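Local coordinates for hydrazine synthase subunit alpha (Candidatus Kuenenia stuttgartiensis, PDB 5C2V), which forms part of the hydrazine synthase complex, where it carries two c-type hemes and condenses hydroxylamine with ammonia to yield hydrazine, at residues S57-L61 with K70-N74; L33-R39 with W380-A386; A593-L597 with V608-E612. The contacts are given in a common frame with arbitrary orientation. Residues are numbered along the deposited sequence.

Contact 1 of 3, residues S57-L61 with K70-N74. With BET (trimethyl glycine), chain B.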
ATOM      1  N   SER D  57      -6.692 -37.999   9.794  1.00 70.11           N
ATOM      2  CA  SER D  57      -7.833 -37.707   8.931  1.00 76.05           C
ATOM      3  C   SER D  57      -8.170 -38.872   8.013  1.00 82.40           C
ATOM      4  O   SER D  57      -7.286 -39.612   7.578  1.00 75.16           O
ATOM      5  CB  SER D  57      -7.572 -36.458   8.094  1.00 76.51           C
ATOM      6  OG  SER D  57      -7.265 -35.359   8.928  1.00 77.52           O
ATOM      7  N   ARG D  58      -9.455 -39.027   7.719  1.00 70.19           N
ATOM      8  CA  ARG D  58      -9.911 -40.129   6.881  1.00 77.85           C
ATOM      9  C   ARG D  58     -10.697 -39.631   5.672  1.00 81.63           C
ATOM     10  O   ARG D  58     -11.360 -38.597   5.733  1.00 78.50           O
ATOM     11  CB  ARG D  58     -10.766 -41.096   7.701  1.00 71.30           C
ATOM     12  CG  ARG D  58     -12.059 -40.485   8.215  1.00 64.48           C
ATOM     13  CD  ARG D  58     -12.719 -41.373   9.253  1.00 60.10           C
ATOM     14  NE  ARG D  58     -14.081 -40.941   9.548  1.00 58.24           N
ATOM     15  CZ  ARG D  58     -14.842 -41.468  10.501  1.00 64.52           C
ATOM     16  NH1 ARG D  58     -14.370 -42.446  11.263  1.00 54.67           N
ATOM     17  NH2 ARG D  58     -16.073 -41.016  10.697  1.00 47.50           N
ATOM     18  N   ILE D  59     -10.612 -40.370   4.570  1.00 84.50           N
ATOM     19  CA  ILE D  59     -11.401 -40.065   3.383  1.00 88.52           C
ATOM     20  C   ILE D  59     -12.627 -40.966   3.342  1.00 80.89           C
ATOM     21  O   ILE D  59     -12.511 -42.186   3.462  1.00 73.83           O
ATOM     22  CB  ILE D  59     -10.585 -40.243   2.093  1.00 69.94           C
ATOM     23  CG1 ILE D  59      -9.344 -39.352   2.125  1.00 69.81           C
ATOM     24  CG2 ILE D  59     -11.437 -39.935   0.872  1.00 66.96           C
ATOM     25  CD1 ILE D  59      -8.518 -39.423   0.869  1.00 73.85           C
ATOM     26  N   VAL D  60     -13.800 -40.366   3.177  1.00 70.75           N
ATOM     27  CA  VAL D  60     -15.044 -41.121   3.263  1.00 74.56           C
ATOM     28  C   VAL D  60     -15.975 -40.910   2.071  1.00 84.84           C
ATOM     29  O   VAL D  60     -15.931 -39.875   1.393  1.00 88.08           O
ATOM     30  CB  VAL D  60     -15.816 -40.770   4.550  1.00 74.72           C
ATOM     31  CG1 VAL D  60     -15.037 -41.216   5.777  1.00 71.75           C
ATOM     32  CG2 VAL D  60     -16.096 -39.281   4.607  1.00 79.22           C
ATOM     33  N   LEU D  61     -16.817 -41.914   1.834  1.00 83.40           N
ATOM     34  CA  LEU D  61     -17.829 -41.880   0.785  1.00 77.19           C
ATOM     35  C   LEU D  61     -19.224 -41.812   1.397  1.00 69.07           C
ATOM     36  O   LEU D  61     -19.550 -42.572   2.313  1.00 76.53           O
ATOM     37  CB  LEU D  61     -17.707 -43.107  -0.121  1.00 87.75           C
ATOM     38  CG  LEU D  61     -18.764 -43.293  -1.211  1.00 85.24           C
ATOM     39  CD1 LEU D  61     -18.778 -42.108  -2.161  1.00 82.06           C
ATOM     40  CD2 LEU D  61     -18.522 -44.590  -1.971  1.00 87.69           C
ATOM     41  N   LYS D  70     -19.285 -44.411   4.557  1.00 63.39           N
ATOM     42  CA  LYS D  70     -18.293 -45.487   4.585  1.00 71.62           C
ATOM     43  C   LYS D  70     -16.856 -44.962   4.545  1.00 71.48           C
ATOM     44  O   LYS D  70     -16.537 -44.061   3.768  1.00 71.44           O
ATOM     45  CB  LYS D  70     -18.525 -46.449   3.417  1.00 70.92           C
ATOM     46  CG  LYS D  70     -17.504 -47.573   3.325  1.00 59.59           C
ATOM     47  CD  LYS D  70     -17.774 -48.478   2.134  1.00 82.05           C
ATOM     48  CE  LYS D  70     -16.727 -49.576   2.034  1.00 87.58           C
ATOM     49  NZ  LYS D  70     -16.980 -50.486   0.883  1.00 69.77           N
ATOM     50  N   VAL D  71     -15.995 -45.540   5.381  1.00 67.22           N
ATOM     51  CA  VAL D  71     -14.585 -45.162   5.437  1.00 63.07           C
ATOM     52  C   VAL D  71     -13.725 -46.062   4.551  1.00 67.55           C
ATOM     53  O   VAL D  71     -13.591 -47.257   4.810  1.00 80.02           O
ATOM     54  CB  VAL D  71     -14.036 -45.222   6.877  1.00 65.37           C
ATOM     55  CG1 VAL D  71     -12.549 -44.898   6.892  1.00 66.27           C
ATOM     56  CG2 VAL D  71     -14.806 -44.276   7.785  1.00 58.04           C
ATOM     57  N   LEU D  72     -13.161 -45.483   3.495  1.00 72.09           N
ATOM     58  CA  LEU D  72     -12.317 -46.217   2.553  1.00 78.25           C
ATOM     59  C   LEU D  72     -10.864 -46.362   3.016  1.00 74.56           C
ATOM     60  O   LEU D  72     -10.203 -47.361   2.725  1.00 92.13           O
ATOM     61  CB  LEU D  72     -12.350 -45.538   1.179  1.00 72.40           C
ATOM     62  CG  LEU D  72     -13.594 -45.753   0.309  1.00 84.89           C
ATOM     63  CD1 LEU D  72     -14.807 -45.007   0.851  1.00 74.09           C
ATOM     64  CD2 LEU D  72     -13.325 -45.354  -1.131  1.00 89.19           C
ATOM     65  N   THR D  73     -10.379 -45.358   3.737  1.00 61.71           N
ATOM     66  CA  THR D  73      -8.954 -45.194   4.026  1.00 72.24           C
ATOM     67  C   THR D  73      -8.479 -45.819   5.337  1.00 71.43           C
ATOM     68  O   THR D  73      -7.371 -45.530   5.789  1.00 67.35           O
ATOM     69  CB  THR D  73      -8.558 -43.712   4.017  1.00 76.35           C
ATOM     70  OG1 THR D  73      -9.482 -42.960   4.814  1.00 86.93           O
ATOM     71  CG2 THR D  73      -8.573 -43.185   2.591  1.00 82.39           C
ATOM     72  N   ASN D  74      -9.317 -46.653   5.949  1.00 73.55           N
ATOM     73  CA  ASN D  74      -9.044 -47.233   7.268  1.00 64.20           C
ATOM     74  C   ASN D  74      -7.645 -47.844   7.418  1.00 69.20           C
ATOM     75  O   ASN D  74      -7.150 -47.996   8.534  1.00 82.61           O
ATOM     76  CB  ASN D  74     -10.086 -48.311   7.584  1.00 60.82           C
ATOM     77  CG  ASN D  74     -11.095 -47.868   8.626  1.00 79.53           C
ATOM     78  OD1 ASN D  74     -10.780 -47.079   9.518  1.00 85.09           O
ATOM     79  ND2 ASN D  74     -12.315 -48.381   8.523  1.00 69.42           N
TER
HETATM   80  N   BET B 907      -8.225 -43.514  11.370  1.00 68.16           N
HETATM   81  CA  BET B 907      -9.209 -44.328  12.201  1.00 72.83           C
HETATM   82  C   BET B 907     -10.653 -43.592  12.211  1.00 67.68           C
HETATM   83  O   BET B 907     -10.957 -43.096  13.324  1.00 82.11           O
HETATM   84  OXT BET B 907     -11.267 -43.623  11.119  1.00 75.11           O
HETATM   85  C1  BET B 907      -6.806 -43.796  11.829  1.00 64.14           C
HETATM   86  C2  BET B 907      -8.479 -42.013  11.516  1.00 86.90           C
HETATM   87  C3  BET B 907      -8.296 -43.931   9.912  1.00 84.98           C

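Contact 2 of 3, residues L33-R39 with W380-A386. With CA (calcium ion), chain C.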
ATOM      1  N   LEU D  33     -17.453 -37.899  -2.288  1.00 62.29           N
ATOM      2  CA  LEU D  33     -16.281 -38.219  -1.481  1.00 76.90           C
ATOM      3  C   LEU D  33     -15.798 -36.972  -0.755  1.00 83.75           C
ATOM      4  O   LEU D  33     -15.770 -35.890  -1.342  1.00 91.01           O
ATOM      5  CB  LEU D  33     -15.153 -38.780  -2.350  1.00 65.61           C
ATOM      6  CG  LEU D  33     -15.301 -40.174  -2.959  1.00 81.96           C
ATOM      7  CD1 LEU D  33     -14.252 -40.388  -4.037  1.00 64.71           C
ATOM      8  CD2 LEU D  33     -15.173 -41.233  -1.880  1.00 90.25           C
ATOM      9  N   PHE D  34     -15.420 -37.107   0.513  1.00 76.48           N
ATOM     10  CA  PHE D  34     -14.848 -35.961   1.217  1.00 85.28           C
ATOM     11  C   PHE D  34     -13.939 -36.353   2.379  1.00 78.89           C
ATOM     12  O   PHE D  34     -13.967 -37.485   2.861  1.00 74.36           O
ATOM     13  CB  PHE D  34     -15.955 -35.021   1.714  1.00 73.48           C
ATOM     14  CG  PHE D  34     -16.902 -35.646   2.699  1.00 75.94           C
ATOM     15  CD1 PHE D  34     -16.673 -35.548   4.061  1.00 76.27           C
ATOM     16  CD2 PHE D  34     -18.037 -36.310   2.262  1.00 83.15           C
ATOM     17  CE1 PHE D  34     -17.548 -36.112   4.969  1.00 86.62           C
ATOM     18  CE2 PHE D  34     -18.916 -36.878   3.166  1.00 80.30           C
ATOM     19  CZ  PHE D  34     -18.671 -36.778   4.521  1.00 88.12           C
ATOM     20  N   THR D  35     -13.129 -35.392   2.811  1.00 77.12           N
ATOM     21  CA  THR D  35     -12.157 -35.600   3.876  1.00 72.16           C
ATOM     22  C   THR D  35     -12.690 -35.144   5.230  1.00 68.89           C
ATOM     23  O   THR D  35     -13.253 -34.052   5.359  1.00 76.23           O
ATOM     24  CB  THR D  35     -10.840 -34.848   3.583  1.00 63.23           C
ATOM     25  OG1 THR D  35     -10.346 -35.223   2.291  1.00 89.44           O
ATOM     26  CG2 THR D  35      -9.789 -35.167   4.636  1.00 67.24           C
ATOM     27  N   GLN D  36     -12.509 -35.995   6.234  1.00 58.80           N
ATOM     28  CA  GLN D  36     -12.825 -35.655   7.614  1.00 69.52           C
ATOM     29  C   GLN D  36     -11.544 -35.561   8.433  1.00 73.98           C
ATOM     30  O   GLN D  36     -10.754 -36.507   8.475  1.00 65.62           O
ATOM     31  CB  GLN D  36     -13.768 -36.689   8.229  1.00 63.28           C
ATOM     32  CG  GLN D  36     -15.166 -36.690   7.642  1.00 64.88           C
ATOM     33  CD  GLN D  36     -16.075 -37.698   8.317  1.00 63.61           C
ATOM     34  OE1 GLN D  36     -15.620 -38.736   8.798  1.00 54.93           O
ATOM     35  NE2 GLN D  36     -17.366 -37.393   8.363  1.00 61.67           N
ATOM     36  N   SER D  37     -11.346 -34.418   9.082  1.00 70.51           N
ATOM     37  CA  SER D  37     -10.156 -34.196   9.895  1.00 66.85           C
ATOM     38  C   SER D  37     -10.536 -33.947  11.349  1.00 60.81           C
ATOM     39  O   SER D  37     -11.583 -33.370  11.622  1.00 52.89           O
ATOM     40  CB  SER D  37      -9.348 -33.015   9.350  1.00 68.74           C
ATOM     41  OG  SER D  37      -8.851 -33.293   8.053  1.00 61.61           O
ATOM     42  N   PRO D  38      -9.694 -34.394  12.292  1.00 62.43           N
ATOM     43  CA  PRO D  38      -9.964 -34.104  13.705  1.00 73.22           C
ATOM     44  C   PRO D  38      -9.961 -32.599  13.938  1.00 77.95           C
ATOM     45  O   PRO D  38      -9.214 -31.906  13.247  1.00 70.01           O
ATOM     46  CB  PRO D  38      -8.798 -34.779  14.438  1.00 55.45           C
ATOM     47  CG  PRO D  38      -8.242 -35.771  13.461  1.00 60.00           C
ATOM     48  CD  PRO D  38      -8.455 -35.168  12.111  1.00 62.82           C
ATOM     49  N   ARG D  39     -10.745 -32.086  14.882  1.00 69.01           N
ATOM     50  CA  ARG D  39     -10.707 -30.648  15.083  1.00 68.16           C
ATOM     51  C   ARG D  39      -9.635 -30.381  16.120  1.00 62.78           C
ATOM     52  O   ARG D  39      -9.849 -30.526  17.324  1.00 67.20           O
ATOM     53  CB  ARG D  39     -12.064 -30.118  15.550  1.00 65.33           C
ATOM     54  CG  ARG D  39     -13.257 -30.688  14.798  1.00 61.11           C
ATOM     55  CD  ARG D  39     -14.556 -30.419  15.544  1.00 72.78           C
ATOM     56  NE  ARG D  39     -14.697 -29.014  15.918  1.00 96.50           N
ATOM     57  CZ  ARG D  39     -15.723 -28.523  16.603  1.00 96.03           C
ATOM     58  NH1 ARG D  39     -16.705 -29.323  16.999  1.00 95.99           N
ATOM     59  NH2 ARG D  39     -15.768 -27.230  16.897  1.00 93.46           N
ATOM     60  N   TRP D 380     -16.096 -33.877  13.522  1.00 71.34           N
ATOM     61  CA  TRP D 380     -15.133 -33.800  12.428  1.00 64.36           C
ATOM     62  C   TRP D 380     -15.206 -32.492  11.645  1.00 67.22           C
ATOM     63  O   TRP D 380     -16.283 -31.946  11.409  1.00 53.01           O
ATOM     64  CB  TRP D 380     -15.336 -34.966  11.452  1.00 77.27           C
ATOM     65  CG  TRP D 380     -15.122 -36.328  12.041  1.00 70.03           C
ATOM     66  CD1 TRP D 380     -16.063 -37.124  12.627  1.00 59.85           C
ATOM     67  CD2 TRP D 380     -13.894 -37.066  12.080  1.00 48.81           C
ATOM     68  NE1 TRP D 380     -15.496 -38.305  13.037  1.00 59.44           N
ATOM     69  CE2 TRP D 380     -14.165 -38.295  12.713  1.00 50.13           C
ATOM     70  CE3 TRP D 380     -12.590 -36.803  11.646  1.00 58.83           C
ATOM     71  CZ2 TRP D 380     -13.181 -39.259  12.923  1.00 59.97           C
ATOM     72  CZ3 TRP D 380     -11.615 -37.763  11.855  1.00 60.78           C
ATOM     73  CH2 TRP D 380     -11.917 -38.976  12.488  1.00 61.66           C
ATOM     74  N   ASN D 381     -14.050 -31.998  11.223  1.00 68.43           N
ATOM     75  CA  ASN D 381     -14.032 -30.971  10.201  1.00 74.39           C
ATOM     76  C   ASN D 381     -14.262 -31.666   8.875  1.00 73.43           C
ATOM     77  O   ASN D 381     -13.466 -32.509   8.454  1.00 70.52           O
ATOM     78  CB  ASN D 381     -12.712 -30.202  10.194  1.00 73.63           C
ATOM     79  CG  ASN D 381     -12.704 -29.043  11.169  1.00 71.10           C
ATOM     80  OD1 ASN D 381     -13.751 -28.478  11.487  1.00 64.90           O
ATOM     81  ND2 ASN D 381     -11.519 -28.677  11.646  1.00 62.85           N
ATOM     82  N   ASP D 382     -15.363 -31.313   8.224  1.00 78.00           N
ATOM     83  CA  ASP D 382     -15.767 -31.977   6.998  1.00 71.97           C
ATOM     84  C   ASP D 382     -15.473 -31.059   5.825  1.00 68.29           C
ATOM     85  O   ASP D 382     -16.150 -30.049   5.633  1.00 59.06           O
ATOM     86  CB  ASP D 382     -17.253 -32.344   7.058  1.00 63.33           C
ATOM     87  CG  ASP D 382     -17.609 -33.120   8.319  1.00 65.85           C
ATOM     88  OD1 ASP D 382     -16.967 -34.159   8.577  1.00 81.51           O
ATOM     89  OD2 ASP D 382     -18.518 -32.688   9.064  1.00 66.74           O
ATOM     90  N   HIS D 383     -14.459 -31.410   5.039  1.00 62.74           N
ATOM     91  CA  HIS D 383     -14.024 -30.533   3.961  1.00 70.91           C
ATOM     92  C   HIS D 383     -13.527 -31.312   2.751  1.00 72.99           C
ATOM     93  O   HIS D 383     -13.551 -32.541   2.741  1.00 70.60           O
ATOM     94  CB  HIS D 383     -12.933 -29.577   4.459  1.00 54.71           C
ATOM     95  CG  HIS D 383     -11.619 -30.239   4.733  1.00 62.09           C
ATOM     96  ND1 HIS D 383     -11.459 -31.213   5.697  1.00 72.90           N
ATOM     97  CD2 HIS D 383     -10.397 -30.056   4.180  1.00 59.61           C
ATOM     98  CE1 HIS D 383     -10.198 -31.606   5.718  1.00 64.34           C
ATOM     99  NE2 HIS D 383      -9.533 -30.919   4.807  1.00 59.16           N
ATOM    100  N   GLN D 384     -13.083 -30.576   1.737  1.00 66.97           N
ATOM    101  CA  GLN D 384     -12.669 -31.145   0.454  1.00 68.35           C
ATOM    102  C   GLN D 384     -13.727 -32.052  -0.180  1.00 71.45           C
ATOM    103  O   GLN D 384     -13.447 -33.214  -0.469  1.00 70.32           O
ATOM    104  CB  GLN D 384     -11.361 -31.923   0.619  1.00 53.97           C
ATOM    105  CG  GLN D 384     -10.144 -31.054   0.876  1.00 43.37           C
ATOM    106  CD  GLN D 384      -8.880 -31.867   1.071  1.00 65.16           C
ATOM    107  OE1 GLN D 384      -8.931 -33.024   1.488  1.00 76.88           O
ATOM    108  NE2 GLN D 384      -7.735 -31.265   0.766  1.00 47.91           N
ATOM    109  N   PRO D 385     -14.948 -31.528  -0.399  1.00 67.70           N
ATOM    110  CA  PRO D 385     -15.955 -32.373  -1.048  1.00 69.91           C
ATOM    111  C   PRO D 385     -15.618 -32.645  -2.512  1.00 71.57           C
ATOM    112  O   PRO D 385     -15.296 -31.718  -3.255  1.00 73.52           O
ATOM    113  CB  PRO D 385     -17.238 -31.548  -0.919  1.00 49.88           C
ATOM    114  CG  PRO D 385     -16.767 -30.141  -0.895  1.00 65.57           C
ATOM    115  CD  PRO D 385     -15.441 -30.155  -0.182  1.00 62.61           C
ATOM    116  N   ALA D 386     -15.695 -33.908  -2.914  1.00 86.49           N
ATOM    117  CA  ALA D 386     -15.429 -34.296  -4.294  1.00 75.01           C
ATOM    118  C   ALA D 386     -16.503 -35.257  -4.790  1.00 70.49           C
ATOM    119  O   ALA D 386     -16.352 -36.472  -4.670  1.00 69.54           O
ATOM    120  CB  ALA D 386     -14.050 -34.922  -4.418  1.00 63.81           C
TER
HETATM  121 CA    CA C 903     -18.277 -31.124  10.924  1.00 65.94          CA

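Contact 3 of 3, residues A593-L597 with V608-E612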
ATOM      1  N   ALA D 593      25.374 -17.458 -21.636  1.00 62.19           N
ATOM      2  CA  ALA D 593      25.625 -16.352 -20.717  1.00 50.28           C
ATOM      3  C   ALA D 593      27.107 -16.233 -20.368  1.00 49.15           C
ATOM      4  O   ALA D 593      27.730 -17.192 -19.912  1.00 59.85           O
ATOM      5  CB  ALA D 593      24.797 -16.520 -19.453  1.00 44.51           C
ATOM      6  N   PHE D 594      27.661 -15.044 -20.583  1.00 44.38           N
ATOM      7  CA  PHE D 594      29.075 -14.791 -20.333  1.00 53.24           C
ATOM      8  C   PHE D 594      29.334 -14.573 -18.847  1.00 74.89           C
ATOM      9  O   PHE D 594      28.470 -14.081 -18.124  1.00 62.68           O
ATOM     10  CB  PHE D 594      29.554 -13.580 -21.138  1.00 65.36           C
ATOM     11  CG  PHE D 594      29.448 -13.759 -22.628  1.00 65.04           C
ATOM     12  CD1 PHE D 594      28.238 -13.578 -23.279  1.00 56.67           C
ATOM     13  CD2 PHE D 594      30.561 -14.100 -23.378  1.00 72.31           C
ATOM     14  CE1 PHE D 594      28.139 -13.740 -24.648  1.00 63.23           C
ATOM     15  CE2 PHE D 594      30.468 -14.262 -24.749  1.00 66.31           C
ATOM     16  CZ  PHE D 594      29.256 -14.082 -25.384  1.00 54.20           C
ATOM     17  N   ARG D 595      30.531 -14.936 -18.398  1.00 62.52           N
ATOM     18  CA  ARG D 595      30.866 -14.855 -16.980  1.00 67.38           C
ATOM     19  C   ARG D 595      31.213 -13.436 -16.528  1.00 68.44           C
ATOM     20  O   ARG D 595      30.771 -12.997 -15.466  1.00 58.13           O
ATOM     21  CB  ARG D 595      32.025 -15.802 -16.660  1.00 64.75           C
ATOM     22  CG  ARG D 595      32.627 -15.605 -15.279  1.00 74.51           C
ATOM     23  CD  ARG D 595      33.582 -16.729 -14.916  1.00 61.49           C
ATOM     24  NE  ARG D 595      32.897 -17.838 -14.260  1.00 72.17           N
ATOM     25  CZ  ARG D 595      33.138 -18.226 -13.012  1.00 56.65           C
ATOM     26  NH1 ARG D 595      34.054 -17.601 -12.287  1.00 57.56           N
ATOM     27  NH2 ARG D 595      32.467 -19.244 -12.491  1.00 43.72           N
ATOM     28  N   TYR D 596      31.992 -12.716 -17.330  1.00 74.72           N
ATOM     29  CA  TYR D 596      32.489 -11.406 -16.913  1.00 51.87           C
ATOM     30  C   TYR D 596      32.079 -10.266 -17.845  1.00 66.34           C
ATOM     31  O   TYR D 596      31.412 -10.481 -18.857  1.00 69.62           O
ATOM     32  CB  TYR D 596      34.015 -11.436 -16.801  1.00 66.55           C
ATOM     33  CG  TYR D 596      34.542 -12.354 -15.722  1.00 80.40           C
ATOM     34  CD1 TYR D 596      33.950 -12.397 -14.466  1.00 62.07           C
ATOM     35  CD2 TYR D 596      35.632 -13.179 -15.961  1.00 79.67           C
ATOM     36  CE1 TYR D 596      34.434 -13.235 -13.477  1.00 77.73           C
ATOM     37  CE2 TYR D 596      36.121 -14.021 -14.982  1.00 74.77           C
ATOM     38  CZ  TYR D 596      35.518 -14.045 -13.742  1.00 78.77           C
ATOM     39  OH  TYR D 596      36.004 -14.883 -12.765  1.00 73.87           O
ATOM     40  N   LEU D 597      32.494  -9.053 -17.485  1.00 72.78           N
ATOM     41  CA  LEU D 597      32.285  -7.875 -18.320  1.00 56.79           C
ATOM     42  C   LEU D 597      33.600  -7.221 -18.706  1.00 60.06           C
ATOM     43  O   LEU D 597      34.617  -7.398 -18.037  1.00 68.12           O
ATOM     44  CB  LEU D 597      31.411  -6.838 -17.610  1.00 55.72           C
ATOM     45  CG  LEU D 597      29.924  -6.854 -17.945  1.00 55.71           C
ATOM     46  CD1 LEU D 597      29.292  -8.008 -17.234  1.00 71.18           C
ATOM     47  CD2 LEU D 597      29.251  -5.546 -17.555  1.00 57.57           C
ATOM     48  N   VAL D 608      31.111  -8.051 -23.269  1.00 68.56           N
ATOM     49  CA  VAL D 608      30.998  -9.250 -22.438  1.00 57.37           C
ATOM     50  C   VAL D 608      32.254 -10.111 -22.551  1.00 64.41           C
ATOM     51  O   VAL D 608      32.938 -10.090 -23.574  1.00 64.77           O
ATOM     52  CB  VAL D 608      29.768 -10.093 -22.824  1.00 53.69           C
ATOM     53  CG1 VAL D 608      28.486  -9.383 -22.417  1.00 71.85           C
ATOM     54  CG2 VAL D 608      29.772 -10.392 -24.315  1.00 58.50           C
ATOM     55  N   LYS D 609      32.557 -10.865 -21.498  1.00 58.00           N
ATOM     56  CA  LYS D 609      33.804 -11.623 -21.449  1.00 52.60           C
ATOM     57  C   LYS D 609      33.615 -13.071 -20.998  1.00 74.32           C
ATOM     58  O   LYS D 609      32.905 -13.347 -20.028  1.00 74.35           O
ATOM     59  CB  LYS D 609      34.799 -10.921 -20.523  1.00 62.31           C
ATOM     60  CG  LYS D 609      36.211 -11.470 -20.591  1.00 65.57           C
ATOM     61  CD  LYS D 609      37.136 -10.702 -19.663  1.00 63.78           C
ATOM     62  CE  LYS D 609      38.581 -11.125 -19.849  1.00 69.66           C
ATOM     63  NZ  LYS D 609      39.056 -10.866 -21.237  1.00 72.68           N
ATOM     64  N   HIS D 610      34.268 -13.989 -21.711  1.00 69.18           N
ATOM     65  CA  HIS D 610      34.229 -15.412 -21.387  1.00 67.38           C
ATOM     66  C   HIS D 610      34.953 -15.723 -20.082  1.00 67.75           C
ATOM     67  O   HIS D 610      35.917 -15.049 -19.718  1.00 60.45           O
ATOM     68  CB  HIS D 610      34.851 -16.238 -22.519  1.00 74.68           C
ATOM     69  CG  HIS D 610      33.933 -16.473 -23.678  1.00 66.37           C
ATOM     70  ND1 HIS D 610      32.727 -17.130 -23.552  1.00 69.81           N
ATOM     71  CD2 HIS D 610      34.052 -16.152 -24.987  1.00 46.17           C
ATOM     72  CE1 HIS D 610      32.140 -17.196 -24.734  1.00 59.46           C
ATOM     73  NE2 HIS D 610      32.922 -16.610 -25.622  1.00 53.83           N
ATOM     74  N   GLY D 611      34.484 -16.753 -19.384  1.00 63.96           N
ATOM     75  CA  GLY D 611      35.112 -17.195 -18.153  1.00 66.73           C
ATOM     76  C   GLY D 611      35.903 -18.473 -18.354  1.00 72.72           C
ATOM     77  O   GLY D 611      36.201 -18.851 -19.487  1.00 67.55           O
ATOM     78  N   GLU D 612      36.246 -19.140 -17.256  1.00 80.23           N
ATOM     79  CA  GLU D 612      37.024 -20.370 -17.336  1.00 62.22           C
ATOM     80  C   GLU D 612      36.146 -21.571 -17.656  1.00 82.44           C
ATOM     81  O   GLU D 612      36.636 -22.579 -18.168  1.00 81.49           O
ATOM     82  CB  GLU D 612      37.791 -20.619 -16.032  1.00 69.72           C
ATOM     83  CG  GLU D 612      38.964 -21.597 -16.161  1.00 87.33           C
ATOM     84  CD  GLU D 612      38.549 -23.056 -16.065  1.00106.32           C
ATOM     85  OE1 GLU D 612      37.442 -23.329 -15.557  1.00101.08           O
ATOM     86  OE2 GLU D 612      39.323 -23.930 -16.509  1.00100.70           O
TER

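Contact 1 of 3, residues S57-L61 with K70-N74
A threonine hydroxyl takes the place of a backbone acceptor here: I59 N donates to T73 OG1 at 2.8 Å, beyond the V60–V71 pair of a beta hairpin. The contact thus illustrates how a side chain can supply an acceptor next to the regular pairs. Those pairs are few. L61 and K70 form an antiparallel hydrogen-bonded pair, in which L61 N donates to K70 O at 2.9 Å and, in return, K70 N donates to L61 O at 2.9 Å. V60 faces V71 in the adjacent non-hydrogen-bonded pair, their side chains meeting through V60 CG1 and V71 CG2 at 3.7 Å. Beyond it, the bond from L72 N to I59 O is weak at 3.4 Å, and T73 completes the seam. L72 CD1 packs 3.6 Å from L61 CB, while I59 leans on A79 and F93 of the next propeller blade. R58 extends past V71, whose CG2 lies over one face of the guanidinium, 3.8 Å from R58 NE. That nitrogen is held by Q36 on the adjoining strand, and R58 NH1 makes a weak 3.3 Å hydrogen bond to OXT of the bound trimethyl glycine, in a pocket completed by G56, N74, F76 and A77. The chemistry implies an arginine fixed by Q36 of its own sheet, whose bond to the ligand carboxylate is itself weak.

Contact 2 of 3, residues L33-R39 with W380-A386
T35 and H383 show how rotamers can dress an antiparallel strand pair. With chi1 in m, T35 sends OG1 to Q384 OE1 at 2.7 Å. Its CB lies over the imidazole face of H383, a CH-pi contact 4.3 Å from the ring centroid. H383, in the p rotamer, folds back so that CE1 at its edge lies 3.2 Å from S37 OG, which is hydrogen-bonded to S57 OG. D382, in m, divides its carboxylate: OD2 binds calcium at 2.4 Å, while OD1 receives a weak 3.3 Å hydrogen bond from Q36 NE2. W380 supplies its carbonyl O to the same ion at 2.2 Å, and its indole lies against Q36, whose OE1 sits over the ring face and accepts a hydrogen bond from R58 NE. F358, D376 and D377 complete the calcium site. Along the backbone, paired hydrogen bonds join S37 with N381, T35 with H383 and L33 with A386, the last including a short 2.5 Å link from A386 N to L33 O. Between T35 and L33 the register slips by one residue at a beta bulge, where Q384 adopts a left-handed backbone conformation. Strand 31-37 lies between 381-387 and 58-63, joining N-terminal strands to a returning one in the Velcro-like closure characteristic of beta-propellers; strand 76-84 packs against T35 and Q384, and strand 336-342 against H383, Q384 and P385.

Contact 3 of 3, residues A593-L597 with V608-E612
A classic beta bulge marks the open end of the hairpin formed by strands 596-599 and 605-609: R595 and Y596 both face K609. The example shows how one extra residue lets a hairpin splay while its last hydrogen-bonded pair stays intact. Y596 N donates to K609 O and K609 N to Y596 O, each at 2.9 Å, and L597 opposite V608 forms the next, non-hydrogen-bonded pair. Y596 and K609 carry their side chains on the same face, CB to CB 3.8 Å apart. Ahead of the bulge, F594 directs its CA-CB bond toward the other segment and presents a ring face to V608, whose CG2 sits 3.6 Å from the ring centroid, almost on the normal, as a CH-pi contact. The H610 ring approaches the same phenyl group obliquely, F594 CE2 to H610 CE1 being 3.4 Å. Where the chains part, R595 CD rests 3.6 Å from G611 CA; a CB built on G611 would lie only 2.3 Å from R595 CD, so the glycine permits the close approach. E634 accepts hydrogen bonds from G611 N and H610 ND1, and F594 also packs on Q509 of strand 503-510, in the middle-domain family region. The chemistry implies a surface hairpin whose diverging end is held by aromatic and apolar contacts and one carboxylate, beside the reciprocal backbone hydrogen bonds of Y596 and K609.

In the fold
From the N terminus, strand 31-37 comes first, but its partner in contact 2 arrives some 340 residues later, after the chain has run round the propeller; this contact therefore closes the large ring. Contact 1, a local hairpin, is nested inside that loop and lies in the same four-stranded blade. The two touch, with centres 10 Å apart, through S57 OG to S37 OG at 2.7 Å and R58 NE to Q36 OE1 at 2.8 Å. Contact 3 follows in series on the opposite side of the chain's centre, about 41 Å from contact 2 between nearest atoms; its short hairpin ties 608-612, within the cytochrome c family region, to strand 503-510 of the middle-domain family region.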